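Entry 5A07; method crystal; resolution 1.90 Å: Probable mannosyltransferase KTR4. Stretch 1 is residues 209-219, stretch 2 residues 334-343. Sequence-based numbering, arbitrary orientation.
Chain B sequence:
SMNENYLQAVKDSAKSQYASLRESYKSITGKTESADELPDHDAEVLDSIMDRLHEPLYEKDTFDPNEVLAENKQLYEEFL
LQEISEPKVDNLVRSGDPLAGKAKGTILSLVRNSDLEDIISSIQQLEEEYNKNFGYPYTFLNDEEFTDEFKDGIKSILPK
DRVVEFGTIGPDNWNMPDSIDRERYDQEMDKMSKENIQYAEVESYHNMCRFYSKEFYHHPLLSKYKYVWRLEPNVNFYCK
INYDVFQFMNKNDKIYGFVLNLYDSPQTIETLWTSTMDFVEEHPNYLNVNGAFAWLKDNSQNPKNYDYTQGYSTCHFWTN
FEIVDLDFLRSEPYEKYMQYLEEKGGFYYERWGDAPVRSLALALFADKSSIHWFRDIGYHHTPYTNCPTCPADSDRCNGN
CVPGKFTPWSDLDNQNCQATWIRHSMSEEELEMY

Stretch 1 (209-219) CRFYSKEFYHH
Stretch 2 (334-343) YEKYMQYLEE

How do the two backbones lie against each other? Residues 334-343 are helical throughout, part of a longer helix with regular i to i+4 hydrogen bonds, such as Glu342 N to Met338 O at 2.8 Å. In the first stretch a helix runs from before Cys209 to about Lys214, whose phi/psi of -131/-5° departs from helical values, and a 3-10 segment follows at 216-218. The helices run nearly antiparallel, at 156°, with axes 10.9 Å apart at closest. The CA atoms of Lys214 and Met338 lie 5.9 Å apart, and those of Arg210 and Glu342, one turn further along, 8.5 Å apart. About 406 Å² is buried, both sides summed.

What ties the Arg210 end? An extended Arg210 (chi1 to chi3 all t) meets Glu342 (chi1 t, chi2 p) in a two-pronged salt bridge: Arg210 NE donates to Glu342 OE1 at 2.8 Å and Arg210 NH2 to Glu342 OE2 at 2.9 Å. The carboxylate lies at the guanidinium edge, near its plane, where the N-H groups point. The long arginine chain suits this place, for its CB points sideways and its end must reach across. Lys214 (p, t, t, p) adds positive charge nearby, with its NZ 4.3 Å from Glu342 OE1, too far for a salt bridge.

What fills the middle, where the backbones come closest? Met338 (chi1 and chi2 both m) points toward the first stretch, and its CG packs 3.5 Å from Lys214 CB, so the aliphatic base of the lysine covers the buried methionine. Met338 SD also lies 3.6 Å from Ser213 O. That carbonyl accepts a hydrogen bond from Tyr334 OH at 2.7 Å; Tyr334, with chi1 t and chi2 87°, is long enough to reach it from a full turn before Met338. Ser213, chi1 m, turns its hydroxyl back to its own helix, with OG donating to Cys209 O at 2.7 Å.

How does the 3-10 segment join in? Tyr217 (chi1 45°, p; chi2 -84°) points toward the second helix, and its OH donates to Glu335 OE1 at 2.6 Å. Its buried ring also packs on Tyr334, with Tyr217 CZ 4.0 Å from Tyr334 CE2. Glu335, m at chi1 and chi2, brings its carboxylate inward; exposed His218 (chi1 m, chi2 -56°) places NE2 3.0 Å from Glu335 OE2. A water completes the cluster, donating to Lys214 O at 2.7 Å and to Glu335 OE1 at 2.5 Å, thereby linking backbone to carboxylate.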

# COMPACT_ATOMS: atom_id res chain seq x y z
N CYS B 209 3.52 -12.44 1.78
CA CYS B 209 2.39 -11.78 1.10
C CYS B 209 1.07 -12.10 1.76
O CYS B 209 0.17 -11.26 2.00
CB CYS B 209 2.37 -12.19 -0.35
SG CYS B 209 3.65 -11.54 -1.40
N ARG B 210 0.91 -13.38 2.08
CA ARG B 210 -0.27 -13.79 2.79
C ARG B 210 -0.36 -13.19 4.21
O ARG B 210 -1.45 -12.70 4.64
CB ARG B 210 -0.26 -15.32 2.84
CG ARG B 210 -1.33 -15.91 3.76
CD ARG B 210 -1.37 -17.43 3.42
NE ARG B 210 -2.16 -18.18 4.37
CZ ARG B 210 -1.68 -18.89 5.39
NH1 ARG B 210 -0.39 -18.92 5.63
NH2 ARG B 210 -2.50 -19.62 6.14
N PHE B 211 0.76 -13.20 4.96
CA PHE B 211 0.79 -12.65 6.31
C PHE B 211 0.44 -11.12 6.26
O PHE B 211 -0.36 -10.65 7.07
CB PHE B 211 2.19 -12.81 6.91
CG PHE B 211 2.36 -12.16 8.24
CD1 PHE B 211 1.94 -12.77 9.41
CD2 PHE B 211 3.00 -10.93 8.35
CE1 PHE B 211 2.04 -12.16 10.65
CE2 PHE B 211 3.12 -10.29 9.61
CZ PHE B 211 2.63 -10.91 10.77
N TYR B 212 1.06 -10.41 5.33
CA TYR B 212 0.77 -8.92 5.24
C TYR B 212 -0.64 -8.63 4.73
O TYR B 212 -1.22 -7.56 5.00
CB TYR B 212 1.86 -8.19 4.44
CG TYR B 212 2.79 -7.35 5.30
CD1 TYR B 212 2.28 -6.54 6.33
CD2 TYR B 212 4.20 -7.33 5.10
CE1 TYR B 212 3.11 -5.76 7.11
CE2 TYR B 212 5.01 -6.51 5.85
CZ TYR B 212 4.48 -5.73 6.86
OH TYR B 212 5.30 -4.89 7.64
N SER B 213 -1.26 -9.61 4.05
CA SER B 213 -2.62 -9.45 3.56
C SER B 213 -3.59 -9.65 4.69
O SER B 213 -4.48 -8.81 4.92
CB SER B 213 -2.98 -10.44 2.42
OG SER B 213 -2.19 -10.25 1.24
N LYS B 214 -3.43 -10.75 5.44
CA LYS B 214 -4.56 -11.19 6.31
C LYS B 214 -4.30 -11.53 7.76
O LYS B 214 -5.24 -11.76 8.53
CB LYS B 214 -5.29 -12.39 5.64
CG LYS B 214 -4.58 -13.74 5.79
CD LYS B 214 -5.39 -14.80 5.03
CE LYS B 214 -5.22 -16.22 5.55
NZ LYS B 214 -5.49 -16.28 7.00
N GLU B 215 -3.03 -11.52 8.17
CA GLU B 215 -2.69 -11.98 9.52
C GLU B 215 -1.99 -10.96 10.41
O GLU B 215 -2.17 -11.03 11.64
CB GLU B 215 -1.85 -13.23 9.39
CG GLU B 215 -1.42 -13.88 10.71
CD GLU B 215 -2.58 -14.23 11.65
OE1 GLU B 215 -3.69 -14.44 11.14
OE2 GLU B 215 -2.37 -14.26 12.88
N PHE B 216 -1.22 -10.01 9.83
CA PHE B 216 -0.33 -9.17 10.68
C PHE B 216 -1.10 -8.45 11.75
O PHE B 216 -0.68 -8.38 12.91
CB PHE B 216 0.50 -8.21 9.86
CG PHE B 216 -0.23 -6.96 9.45
CD1 PHE B 216 -0.93 -6.92 8.31
CD2 PHE B 216 -0.19 -5.83 10.25
CE1 PHE B 216 -1.57 -5.79 7.90
CE2 PHE B 216 -0.84 -4.64 9.87
CZ PHE B 216 -1.49 -4.61 8.65
N TYR B 217 -2.32 -7.98 11.40
CA TYR B 217 -3.11 -7.18 12.35
C TYR B 217 -3.75 -8.02 13.48
O TYR B 217 -4.26 -7.47 14.43
CB TYR B 217 -4.22 -6.38 11.66
CG TYR B 217 -5.02 -7.17 10.65
CD1 TYR B 217 -4.58 -7.34 9.34
CD2 TYR B 217 -6.28 -7.72 11.00
CE1 TYR B 217 -5.31 -8.09 8.43
CE2 TYR B 217 -7.04 -8.42 10.09
CZ TYR B 217 -6.58 -8.62 8.83
OH TYR B 217 -7.32 -9.30 7.92
N HIS B 218 -3.65 -9.33 13.35
CA HIS B 218 -4.04 -10.23 14.44
C HIS B 218 -2.87 -10.58 15.36
O HIS B 218 -3.06 -11.32 16.28
CB HIS B 218 -4.53 -11.55 13.87
CG HIS B 218 -5.83 -11.42 13.17
ND1 HIS B 218 -6.93 -10.89 13.81
CD2 HIS B 218 -6.22 -11.71 11.91
CE1 HIS B 218 -7.93 -10.81 12.95
NE2 HIS B 218 -7.54 -11.35 11.81
N HIS B 219 -1.66 -10.13 15.09
CA HIS B 219 -0.58 -10.47 16.00
C HIS B 219 -0.87 -9.87 17.36
O HIS B 219 -1.31 -8.72 17.48
CB HIS B 219 0.77 -10.03 15.49
CG HIS B 219 1.92 -10.60 16.26
ND1 HIS B 219 2.32 -10.08 17.46
CD2 HIS B 219 2.74 -11.65 16.02
CE1 HIS B 219 3.33 -10.78 17.93
NE2 HIS B 219 3.61 -11.73 17.07
N TYR B 334 -13.52 -7.00 4.96
CA TYR B 334 -12.08 -7.31 4.73
C TYR B 334 -11.80 -8.73 5.20
O TYR B 334 -11.21 -9.54 4.48
CB TYR B 334 -11.15 -6.34 5.46
CG TYR B 334 -9.74 -6.49 4.96
CD1 TYR B 334 -9.31 -5.78 3.86
CD2 TYR B 334 -8.84 -7.37 5.57
CE1 TYR B 334 -8.00 -5.92 3.36
CE2 TYR B 334 -7.56 -7.52 5.08
CZ TYR B 334 -7.13 -6.82 3.97
OH TYR B 334 -5.86 -6.97 3.48
N GLU B 335 -12.22 -9.06 6.40
CA GLU B 335 -11.94 -10.42 6.95
C GLU B 335 -12.59 -11.54 6.14
O GLU B 335 -11.97 -12.59 5.87
CB GLU B 335 -12.40 -10.49 8.38
CG GLU B 335 -11.69 -9.50 9.31
CD GLU B 335 -10.31 -9.98 9.73
OE1 GLU B 335 -9.52 -10.44 8.85
OE2 GLU B 335 -10.02 -9.90 10.96
N LYS B 336 -13.81 -11.30 5.65
CA LYS B 336 -14.49 -12.30 4.81
C LYS B 336 -13.81 -12.46 3.49
O LYS B 336 -13.65 -13.59 2.93
CB LYS B 336 -15.93 -11.89 4.60
CG LYS B 336 -16.73 -11.89 5.89
CD LYS B 336 -17.14 -13.31 6.27
CE LYS B 336 -18.25 -13.21 7.33
NZ LYS B 336 -18.30 -14.46 8.12
N TYR B 337 -13.36 -11.32 2.95
CA TYR B 337 -12.65 -11.41 1.70
C TYR B 337 -11.38 -12.20 1.90
O TYR B 337 -10.98 -13.01 1.04
CB TYR B 337 -12.40 -9.95 1.16
CG TYR B 337 -11.62 -9.82 -0.08
CD1 TYR B 337 -11.96 -10.50 -1.22
CD2 TYR B 337 -10.57 -8.87 -0.18
CE1 TYR B 337 -11.25 -10.32 -2.40
CE2 TYR B 337 -9.83 -8.71 -1.34
CZ TYR B 337 -10.20 -9.40 -2.46
OH TYR B 337 -9.48 -9.24 -3.59
N MET B 338 -10.66 -11.91 2.99
CA MET B 338 -9.39 -12.65 3.23
C MET B 338 -9.65 -14.20 3.32
O MET B 338 -8.92 -15.00 2.73
CB MET B 338 -8.70 -12.16 4.54
CG MET B 338 -8.16 -10.74 4.51
SD MET B 338 -7.11 -10.41 3.08
CE MET B 338 -8.28 -9.57 2.03
N GLN B 339 -10.64 -14.57 4.09
CA GLN B 339 -11.07 -16.00 4.15
C GLN B 339 -11.36 -16.63 2.78
O GLN B 339 -10.84 -17.73 2.44
CB GLN B 339 -12.27 -16.18 5.07
CG GLN B 339 -12.49 -17.66 5.45
CD GLN B 339 -11.17 -18.51 5.66
OE1 GLN B 339 -10.34 -18.21 6.54
NE2 GLN B 339 -10.96 -19.55 4.81
N TYR B 340 -12.05 -15.89 1.94
CA TYR B 340 -12.34 -16.33 0.59
C TYR B 340 -11.07 -16.55 -0.20
O TYR B 340 -10.86 -17.60 -0.87
CB TYR B 340 -13.26 -15.30 -0.11
CG TYR B 340 -13.87 -15.79 -1.41
CD1 TYR B 340 -15.10 -16.45 -1.43
CD2 TYR B 340 -13.22 -15.58 -2.61
CE1 TYR B 340 -15.66 -16.87 -2.62
CE2 TYR B 340 -13.76 -16.04 -3.81
CZ TYR B 340 -14.98 -16.68 -3.80
OH TYR B 340 -15.52 -17.12 -4.97
N LEU B 341 -10.16 -15.57 -0.12
CA LEU B 341 -8.92 -15.77 -0.86
C LEU B 341 -8.09 -16.95 -0.28
O LEU B 341 -7.36 -17.60 -1.03
CB LEU B 341 -8.07 -14.47 -0.84
CG LEU B 341 -8.75 -13.23 -1.47
CD1 LEU B 341 -7.83 -12.00 -1.37
CD2 LEU B 341 -9.14 -13.47 -2.91
N GLU B 342 -8.12 -17.11 1.02
CA GLU B 342 -7.39 -18.22 1.70
C GLU B 342 -7.88 -19.56 1.09
O GLU B 342 -7.07 -20.35 0.64
CB GLU B 342 -7.63 -18.18 3.20
CG GLU B 342 -7.02 -19.34 4.02
CD GLU B 342 -5.49 -19.38 4.02
OE1 GLU B 342 -4.80 -18.56 3.37
OE2 GLU B 342 -4.92 -20.24 4.73
N GLU B 343 -9.20 -19.70 0.95
CA GLU B 343 -9.83 -20.90 0.36
C GLU B 343 -9.45 -21.15 -1.05
O GLU B 343 -9.20 -22.25 -1.41
CB GLU B 343 -11.34 -20.85 0.48
CG GLU B 343 -11.82 -21.23 1.87
CD GLU B 343 -13.19 -20.65 2.28
OE1 GLU B 343 -13.98 -20.21 1.39
OE2 GLU B 343 -13.49 -20.65 3.51
O HOH W 1 -7.89 -12.28 8.65